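Local coordinates for core protein VP4 (Bluetongue virus, PDB 2JHP) that caps viral messenger RNA as a multifunctional enzyme of the inner capsid, working as an RNA-capping assembly line, at residues 13-16 against 17-21; 103-106 against 107-111. All blocks are in the same frame, centred on the assembly; numbering follows the deposited sequence.

How the contacts relate
Both contacts are local: each joins residues close together along the chain and closes no long loop, and they follow one another in series without nesting or crossing. Contact 1 comes first, just after strand 7-10 of the five-stranded parallel sheet, where a short helical turn and a beta turn precede strand 25-27. Contact 2 comes after strand 87-88, the edge strand opposite 25-27, within the regular helix 99-112. The centres of contact 1 and contact 2 lie about 16 Å apart, and the nearest atoms of the two contacts about 5 Å apart. Leu-14 and Ile-17 of contact 1 pack on Phe-102 and Met-99, so the short turn leans on the start of the helix that carries contact 2.

Contact 1 (13-16 against 17-21); sequences ELSH and IVKDG
Leu-14 and Ile-17 meet through backbone and side chain at once, and theirs is the hydrogen bond that joins residues 13-16 to 17-21. In this i to i+3 bond Ile-17 N donates to Leu-14 O over 3.1 Å, with an N-H...O angle of 150°. Farther on, Gly-21 N bonds to Val-18 O at 2.9 Å, closing a type I beta turn from Val-18 to Gly-21.

The same two residues supply the apolar packing: the CD1 atoms of Leu-14 and Ile-17 come within 3.8 Å of each other, the two side chains running aslant. Other carbons make van der Waals contacts with polar oxygens. Ile-17 CD1 lies 3.3 Å from Leu-14 O, and Val-18 CB rests 3.5 Å from Ser-15 O, while the extended chain of Lys-19 passes Ser-15, its CE 4.0 Å from Ser-15 OG.

A CH-pi contact completes the set. With CG lodged between its own backbone N and carbonyl carbon (chi1 66°), His-16 folds its ring back over the chain, and Ile-17 CG1 sits over one face, 3.8 Å from the centroid and 16° off the ring normal. Glu-13 O lies at the ring's edge, in plane, and the ring also meets that of His-97.

The chemistry thus centres on Ile-17: one i to i+3 hydrogen bond joins the two halves, accompanied by its apolar and CH-pi contacts. Ile-17 carries the His-16 ring over its CG1, while Leu-14 and Ile-17 pack toward helix 99-112.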
# COMPACT_ATOMS: atom_id res chain seq x y z
N GLU A 13 -0.48 -34.61 -6.87
CA GLU A 13 -0.93 -35.29 -5.65
C GLU A 13 -2.26 -34.73 -5.14
O GLU A 13 -2.89 -35.29 -4.24
CB GLU A 13 0.15 -35.24 -4.55
CG GLU A 13 0.20 -33.96 -3.70
CD GLU A 13 0.78 -32.72 -4.41
OE1 GLU A 13 1.09 -32.77 -5.63
OE2 GLU A 13 0.93 -31.68 -3.74
N LEU A 14 -2.69 -33.63 -5.76
CA LEU A 14 -3.79 -32.81 -5.28
C LEU A 14 -4.93 -32.84 -6.30
O LEU A 14 -6.09 -32.62 -5.97
CB LEU A 14 -3.29 -31.37 -5.13
CG LEU A 14 -3.51 -30.53 -3.87
CD1 LEU A 14 -3.20 -31.28 -2.60
CD2 LEU A 14 -2.66 -29.27 -3.95
N SER A 15 -4.55 -33.14 -7.55
CA SER A 15 -5.45 -33.12 -8.71
C SER A 15 -6.79 -33.85 -8.55
O SER A 15 -7.79 -33.44 -9.14
CB SER A 15 -4.71 -33.69 -9.93
OG SER A 15 -5.61 -34.04 -10.95
N HIS A 16 -6.80 -34.93 -7.76
CA HIS A 16 -7.99 -35.75 -7.61
C HIS A 16 -9.12 -35.07 -6.82
O HIS A 16 -10.29 -35.35 -7.05
CB HIS A 16 -7.62 -37.10 -6.98
CG HIS A 16 -7.12 -36.99 -5.57
ND1 HIS A 16 -5.90 -36.43 -5.26
CD2 HIS A 16 -7.68 -37.36 -4.39
CE1 HIS A 16 -5.73 -36.46 -3.95
NE2 HIS A 16 -6.80 -37.02 -3.40
N ILE A 17 -8.75 -34.18 -5.89
CA ILE A 17 -9.73 -33.48 -5.02
C ILE A 17 -10.55 -32.48 -5.83
O ILE A 17 -11.75 -32.29 -5.60
CB ILE A 17 -9.03 -32.71 -3.87
CG1 ILE A 17 -7.88 -33.51 -3.28
CG2 ILE A 17 -10.05 -32.33 -2.78
CD1 ILE A 17 -6.77 -32.65 -2.72
N VAL A 18 -9.87 -31.86 -6.78
CA VAL A 18 -10.41 -30.84 -7.65
C VAL A 18 -11.58 -31.33 -8.49
O VAL A 18 -12.61 -30.65 -8.57
CB VAL A 18 -9.28 -30.32 -8.56
CG1 VAL A 18 -9.82 -29.80 -9.90
CG2 VAL A 18 -8.45 -29.28 -7.82
N LYS A 19 -11.44 -32.52 -9.08
CA LYS A 19 -12.43 -33.06 -10.02
C LYS A 19 -13.85 -33.09 -9.45
O LYS A 19 -14.83 -33.05 -10.21
CB LYS A 19 -12.02 -34.47 -10.49
CG LYS A 19 -10.79 -34.52 -11.40
CD LYS A 19 -10.23 -35.95 -11.50
CE LYS A 19 -8.88 -35.99 -12.21
NZ LYS A 19 -8.10 -37.26 -11.98
N ASP A 20 -13.96 -33.12 -8.13
CA ASP A 20 -15.25 -33.28 -7.44
C ASP A 20 -15.84 -31.95 -6.96
O ASP A 20 -16.77 -31.93 -6.14
CB ASP A 20 -15.07 -34.24 -6.26
CG ASP A 20 -16.33 -35.03 -5.94
OD1 ASP A 20 -17.11 -35.35 -6.87
OD2 ASP A 20 -16.52 -35.35 -4.75
N GLY A 21 -15.31 -30.84 -7.47
CA GLY A 21 -15.75 -29.49 -7.09
C GLY A 21 -16.79 -28.92 -8.04
O GLY A 21 -17.42 -29.67 -8.78

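Contact 2 (103-106 against 107-111); sequences ENEI and GRRRI
Ile-106 and Arg-110 share the shortest of four successive i to i+4 backbone hydrogen bonds, Arg-110 N to Ile-106 O at 2.7 Å. Gly-107 N to Glu-103 O follows at 2.8 Å and Arg-108 N to Asn-104 O at 2.9 Å, with Arg-109 N to Glu-105 O completing the alpha-helical ladder.

Above this ladder Glu-105 and Arg-108 form a long salt bridge, OE1 to NH1 at 3.6 Å. The carboxylate oxygen lies at the guanidinium edge, in its plane, although the two flat groups are turned 68° apart. In Glu-105 the bend at chi2 (61°) turns the carboxylate toward Arg-108, whose side chain runs back to meet it. The other oxygen, Glu-105 OE2, is 4.1 Å from Arg-109 NH2 but well out of that guanidinium's plane, so only charge attraction is likely there.

Packing is lighter. Arg-108, bent at chi3, runs back over the preceding turn, so that Asn-104 CB lies 3.6 Å from its NH2, over one guanidinium face. Ile-106 and Arg-110 run side by side, with Ile-106 CG2 4.1 Å from Arg-110 NE at the guanidinium edge.

Arg-110 has its main polar partners elsewhere, in salt bridges to Asp-492 and Asp-47, and its side chain lies about 11 Å from a bound guanine. Glu-103 OE2 is hydrogen-bonded to Tyr-49 OH of strand 48-51, and Arg-109 packs on strand 87-88; these contacts lay the helix against two strands of the parallel sheet.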
# COMPACT_ATOMS: atom_id res chain seq x y z
N GLU A 103 -10.62 -25.35 -0.52
CA GLU A 103 -10.97 -24.08 -1.13
C GLU A 103 -10.77 -22.89 -0.17
O GLU A 103 -10.24 -21.85 -0.58
CB GLU A 103 -12.41 -24.12 -1.67
CG GLU A 103 -12.60 -25.15 -2.77
CD GLU A 103 -13.88 -24.96 -3.59
OE1 GLU A 103 -14.98 -24.79 -2.99
OE2 GLU A 103 -13.78 -24.99 -4.84
N ASN A 104 -11.19 -23.05 1.09
CA ASN A 104 -10.96 -22.05 2.15
C ASN A 104 -9.48 -21.81 2.38
O ASN A 104 -9.07 -20.68 2.69
CB ASN A 104 -11.60 -22.49 3.46
CG ASN A 104 -13.13 -22.55 3.40
OD1 ASN A 104 -13.71 -23.59 3.65
ND2 ASN A 104 -13.76 -21.43 3.10
N GLU A 105 -8.67 -22.86 2.23
CA GLU A 105 -7.22 -22.71 2.28
C GLU A 105 -6.73 -21.79 1.17
O GLU A 105 -6.01 -20.82 1.44
CB GLU A 105 -6.50 -24.05 2.21
CG GLU A 105 -5.03 -23.95 2.55
CD GLU A 105 -4.79 -23.43 3.95
OE1 GLU A 105 -5.32 -24.04 4.90
OE2 GLU A 105 -4.07 -22.42 4.12
N ILE A 106 -7.13 -22.09 -0.07
CA ILE A 106 -6.83 -21.23 -1.22
C ILE A 106 -7.28 -19.80 -0.96
O ILE A 106 -6.49 -18.86 -1.10
CB ILE A 106 -7.47 -21.73 -2.53
CG1 ILE A 106 -7.04 -23.17 -2.83
CG2 ILE A 106 -7.10 -20.80 -3.68
CD1 ILE A 106 -7.62 -23.74 -4.12
N GLY A 107 -8.53 -19.65 -0.54
CA GLY A 107 -9.11 -18.33 -0.31
C GLY A 107 -8.42 -17.49 0.73
O GLY A 107 -8.18 -16.30 0.50
N ARG A 108 -8.10 -18.09 1.88
CA ARG A 108 -7.37 -17.38 2.93
C ARG A 108 -5.99 -16.92 2.44
O ARG A 108 -5.65 -15.73 2.55
CB ARG A 108 -7.22 -18.23 4.20
CG ARG A 108 -8.51 -18.50 4.93
CD ARG A 108 -8.25 -19.23 6.23
NE ARG A 108 -9.34 -20.15 6.55
CZ ARG A 108 -9.26 -21.47 6.44
NH1 ARG A 108 -8.14 -22.05 6.01
NH2 ARG A 108 -10.31 -22.23 6.76
N ARG A 109 -5.22 -17.86 1.88
CA ARG A 109 -3.89 -17.50 1.37
C ARG A 109 -4.02 -16.50 0.24
O ARG A 109 -3.21 -15.60 0.08
CB ARG A 109 -3.09 -18.73 0.93
CG ARG A 109 -1.79 -18.36 0.22
CD ARG A 109 -0.63 -18.06 1.16
NE ARG A 109 0.10 -19.30 1.43
CZ ARG A 109 -0.10 -20.09 2.49
NH1 ARG A 109 0.61 -21.20 2.62
NH2 ARG A 109 -1.01 -19.78 3.41
N ARG A 110 -5.09 -16.63 -0.54
CA ARG A 110 -5.37 -15.67 -1.59
C ARG A 110 -5.56 -14.22 -1.06
O ARG A 110 -5.02 -13.26 -1.63
CB ARG A 110 -6.59 -16.12 -2.38
CG ARG A 110 -6.54 -15.69 -3.78
CD ARG A 110 -6.35 -16.84 -4.70
NE ARG A 110 -7.54 -17.15 -5.48
CZ ARG A 110 -8.02 -16.45 -6.49
NH1 ARG A 110 -7.48 -15.32 -6.92
NH2 ARG A 110 -9.08 -16.89 -7.09
N ILE A 111 -6.30 -14.07 0.04
CA ILE A 111 -6.46 -12.76 0.69
C ILE A 111 -5.13 -12.22 1.20
O ILE A 111 -4.87 -11.01 1.10
CB ILE A 111 -7.50 -12.79 1.85
CG1 ILE A 111 -8.92 -12.97 1.30
CG2 ILE A 111 -7.39 -11.50 2.69
CD1 ILE A 111 -10.00 -13.09 2.37